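Long-range contact in estrogen receptor (Crassostrea gigas, PDB 4N1Y), which probably acts as a constitutively active transcription factor of the steroid-receptor family, its hormone-controlled allosteric switch apparently vestigial: residues His136-Met146 with Leu169-Tyr180. Numbering follows the deposited sequence.
Sequences HKDELLLLQAM and LLDAIVDTAQKY
The imidazole of His136 lies face to face on the phenol of Tyr180, ring centroids 3.6 Å apart and planes 13° from parallel, where the helix 137-149 begins and the helix 159-180 ends. The first torsion of His136, chi1 -168°, turns the imidazole away from its own backbone N and across the phenol, and its CB adds a CH-pi contact over the same face.

Hydrogen bonds secure both rings. Tyr180 OH donates to Asp138 OD2 at 2.7 Å, approaching from above the carboxylate plane, while Asn15 takes Asp138 OD1. His136 is also the N-cap: its ND1 accepts from Asp138 N, and its own N donates to Glu139 OE1 at 2.8 Å, making a capping box. OE1 also bonds His181, its second partner besides His136 N, and OE2 bonds His187, so both oxygens of this buried carboxylate are engaged.

Farther along, the two antiparallel segments, with axes 9.8 Å apart at closest, meet through apolar side chains. Leu142 is a knob in the hole formed by Leu169, Ala172, Ile173 and Thr176, its CB 3.7 Å from Ile173 CG1. Thr176 OG1 donates to Ala172 O, which also accepts from Thr176 N on the opposite face of its plane, so the hydroxyl's hydrogen is spent within its own helix beside Leu142 CD1. Met146, bent at chi2 and chi3, brings CE within 3.6 Å of both Leu170 CD2 and Ile173 CD1; Met146 and Leu170 also pack on the second subunit.

This helix pair of the nuclear-receptor ligand-binding fold thus passes from an apolar seam around Leu142 and Met146 to a polar end, where the Asp138 bond and the stack on His136 limit how the Tyr180 ring can turn.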
# COMPACT_ATOMS: atom_id res chain seq x y z
N HIS B 136 1.65 -20.53 3.04
CA HIS B 136 0.63 -21.56 3.22
C HIS B 136 -0.78 -20.98 2.98
O HIS B 136 -0.97 -19.76 3.08
CB HIS B 136 0.75 -22.11 4.64
CG HIS B 136 -0.04 -23.36 4.87
ND1 HIS B 136 -1.36 -23.34 5.27
CD2 HIS B 136 0.31 -24.66 4.78
CE1 HIS B 136 -1.79 -24.59 5.41
NE2 HIS B 136 -0.79 -25.41 5.11
N LYS B 137 -1.75 -21.84 2.62
CA LYS B 137 -3.13 -21.39 2.42
C LYS B 137 -3.66 -20.64 3.64
O LYS B 137 -4.23 -19.53 3.51
CB LYS B 137 -4.06 -22.55 2.10
CG LYS B 137 -5.46 -22.11 1.71
CD LYS B 137 -6.43 -23.28 1.71
CE LYS B 137 -7.86 -22.85 1.40
NZ LYS B 137 -8.73 -24.04 1.11
N ASP B 138 -3.46 -21.23 4.82
CA ASP B 138 -3.88 -20.61 6.07
C ASP B 138 -3.35 -19.21 6.23
O ASP B 138 -4.03 -18.34 6.77
CB ASP B 138 -3.44 -21.45 7.27
CG ASP B 138 -4.21 -22.73 7.37
OD1 ASP B 138 -5.21 -22.89 6.64
OD2 ASP B 138 -3.82 -23.57 8.20
N GLU B 139 -2.13 -18.98 5.78
CA GLU B 139 -1.58 -17.64 5.84
C GLU B 139 -2.32 -16.75 4.85
O GLU B 139 -2.63 -15.61 5.17
CB GLU B 139 -0.08 -17.66 5.55
CG GLU B 139 0.69 -18.60 6.46
CD GLU B 139 2.18 -18.59 6.18
OE1 GLU B 139 2.64 -19.47 5.41
OE2 GLU B 139 2.90 -17.73 6.72
N LEU B 140 -2.65 -17.28 3.67
CA LEU B 140 -3.36 -16.46 2.70
C LEU B 140 -4.76 -16.09 3.19
O LEU B 140 -5.18 -14.93 3.08
CB LEU B 140 -3.48 -17.17 1.35
CG LEU B 140 -4.40 -16.30 0.46
CD1 LEU B 140 -3.63 -15.29 -0.42
CD2 LEU B 140 -5.39 -17.11 -0.35
N LEU B 141 -5.48 -17.07 3.72
CA LEU B 141 -6.78 -16.83 4.33
C LEU B 141 -6.70 -15.67 5.34
O LEU B 141 -7.54 -14.78 5.34
CB LEU B 141 -7.29 -18.11 5.01
CG LEU B 141 -7.63 -19.20 4.00
CD1 LEU B 141 -8.18 -20.45 4.65
CD2 LEU B 141 -8.63 -18.67 3.01
N LEU B 142 -5.68 -15.69 6.18
CA LEU B 142 -5.51 -14.63 7.17
C LEU B 142 -5.22 -13.33 6.47
O LEU B 142 -5.74 -12.28 6.82
CB LEU B 142 -4.39 -14.99 8.14
CG LEU B 142 -4.77 -16.17 9.05
CD1 LEU B 142 -3.61 -16.54 9.95
CD2 LEU B 142 -6.06 -15.87 9.86
N LEU B 143 -4.43 -13.41 5.41
CA LEU B 143 -4.05 -12.22 4.67
C LEU B 143 -5.25 -11.51 4.05
O LEU B 143 -5.36 -10.29 4.13
CB LEU B 143 -3.07 -12.60 3.57
CG LEU B 143 -1.63 -12.69 4.03
CD1 LEU B 143 -0.83 -13.32 2.94
CD2 LEU B 143 -1.11 -11.30 4.31
N GLN B 144 -6.15 -12.26 3.43
CA GLN B 144 -7.30 -11.62 2.85
C GLN B 144 -8.15 -11.00 3.97
O GLN B 144 -8.61 -9.88 3.85
CB GLN B 144 -8.10 -12.57 1.95
CG GLN B 144 -8.24 -13.98 2.40
CD GLN B 144 -8.84 -14.84 1.30
OE1 GLN B 144 -9.47 -15.87 1.56
NE2 GLN B 144 -8.61 -14.44 0.06
N ALA B 145 -8.33 -11.73 5.06
CA ALA B 145 -9.11 -11.20 6.18
C ALA B 145 -8.47 -9.89 6.64
O ALA B 145 -9.16 -8.88 6.90
CB ALA B 145 -9.17 -12.19 7.29
N MET B 146 -7.15 -9.91 6.70
CA MET B 146 -6.40 -8.73 7.07
C MET B 146 -6.59 -7.59 6.05
O MET B 146 -6.82 -6.44 6.44
CB MET B 146 -4.92 -9.08 7.18
CG MET B 146 -4.11 -7.98 7.75
SD MET B 146 -4.88 -7.38 9.26
CE MET B 146 -4.12 -8.48 10.43
N LEU B 169 -6.72 -10.81 14.28
CA LEU B 169 -6.08 -11.26 13.05
C LEU B 169 -4.55 -11.23 13.18
O LEU B 169 -3.88 -12.19 12.80
CB LEU B 169 -6.55 -10.42 11.87
CG LEU B 169 -7.97 -10.82 11.51
CD1 LEU B 169 -8.53 -9.99 10.36
CD2 LEU B 169 -8.01 -12.30 11.21
N LEU B 170 -4.02 -10.16 13.76
CA LEU B 170 -2.58 -10.04 13.97
C LEU B 170 -2.02 -11.21 14.79
O LEU B 170 -0.97 -11.76 14.44
CB LEU B 170 -2.27 -8.73 14.68
CG LEU B 170 -2.32 -7.48 13.83
CD1 LEU B 170 -1.95 -6.27 14.67
CD2 LEU B 170 -1.39 -7.61 12.63
N ASP B 171 -2.71 -11.59 15.86
CA ASP B 171 -2.30 -12.75 16.64
C ASP B 171 -2.33 -14.02 15.80
O ASP B 171 -1.40 -14.82 15.86
CB ASP B 171 -3.21 -12.94 17.85
CG ASP B 171 -3.04 -11.84 18.88
OD1 ASP B 171 -2.04 -11.08 18.78
OD2 ASP B 171 -3.91 -11.74 19.78
N ALA B 172 -3.39 -14.21 15.01
CA ALA B 172 -3.54 -15.41 14.21
C ALA B 172 -2.45 -15.53 13.13
O ALA B 172 -1.91 -16.61 12.87
CB ALA B 172 -4.92 -15.45 13.58
N ILE B 173 -2.11 -14.41 12.52
CA ILE B 173 -1.05 -14.40 11.53
C ILE B 173 0.28 -14.82 12.15
O ILE B 173 1.01 -15.65 11.61
CB ILE B 173 -0.92 -13.02 10.91
CG1 ILE B 173 -2.05 -12.81 9.90
CG2 ILE B 173 0.41 -12.88 10.25
CD1 ILE B 173 -2.19 -11.37 9.44
N VAL B 174 0.56 -14.26 13.32
CA VAL B 174 1.81 -14.54 14.01
C VAL B 174 1.93 -16.00 14.44
O VAL B 174 2.99 -16.63 14.26
CB VAL B 174 1.94 -13.63 15.24
CG1 VAL B 174 3.04 -14.11 16.13
CG2 VAL B 174 2.19 -12.21 14.79
N ASP B 175 0.86 -16.55 14.99
CA ASP B 175 0.83 -17.95 15.40
C ASP B 175 0.90 -18.88 14.21
O ASP B 175 1.56 -19.91 14.26
CB ASP B 175 -0.43 -18.24 16.23
CG ASP B 175 -0.36 -17.64 17.62
OD1 ASP B 175 0.63 -16.93 17.91
OD2 ASP B 175 -1.29 -17.87 18.43
N THR B 176 0.21 -18.52 13.13
CA THR B 176 0.19 -19.36 11.94
C THR B 176 1.56 -19.37 11.29
O THR B 176 2.00 -20.38 10.75
CB THR B 176 -0.88 -18.90 10.96
OG1 THR B 176 -2.14 -18.97 11.62
CG2 THR B 176 -0.94 -19.81 9.75
N ALA B 177 2.25 -18.24 11.38
CA ALA B 177 3.59 -18.16 10.83
C ALA B 177 4.54 -19.02 11.65
O ALA B 177 5.47 -19.63 11.11
CB ALA B 177 4.05 -16.75 10.81
N GLN B 178 4.31 -19.07 12.95
CA GLN B 178 5.16 -19.86 13.80
C GLN B 178 4.98 -21.33 13.45
O GLN B 178 5.93 -22.10 13.46
CB GLN B 178 4.87 -19.59 15.28
CG GLN B 178 5.78 -20.36 16.27
CD GLN B 178 7.27 -20.05 16.11
OE1 GLN B 178 7.65 -19.12 15.42
NE2 GLN B 178 8.11 -20.86 16.74
N LYS B 179 3.75 -21.71 13.10
CA LYS B 179 3.42 -23.10 12.79
C LYS B 179 4.12 -23.58 11.52
O LYS B 179 4.74 -24.64 11.51
CB LYS B 179 1.90 -23.26 12.66
CG LYS B 179 1.45 -24.69 12.63
CD LYS B 179 -0.00 -24.81 12.20
CE LYS B 179 -0.42 -26.28 12.25
NZ LYS B 179 -1.87 -26.51 11.97
N TYR B 180 4.00 -22.83 10.43
CA TYR B 180 4.55 -23.27 9.15
C TYR B 180 5.96 -22.76 8.92
O TYR B 180 6.66 -23.26 8.04
CB TYR B 180 3.65 -22.83 7.99
CG TYR B 180 2.28 -23.41 8.09
CD1 TYR B 180 2.07 -24.77 7.89
CD2 TYR B 180 1.19 -22.61 8.42
CE1 TYR B 180 0.81 -25.31 8.00
CE2 TYR B 180 -0.07 -23.14 8.52
CZ TYR B 180 -0.26 -24.49 8.31
OH TYR B 180 -1.53 -25.03 8.42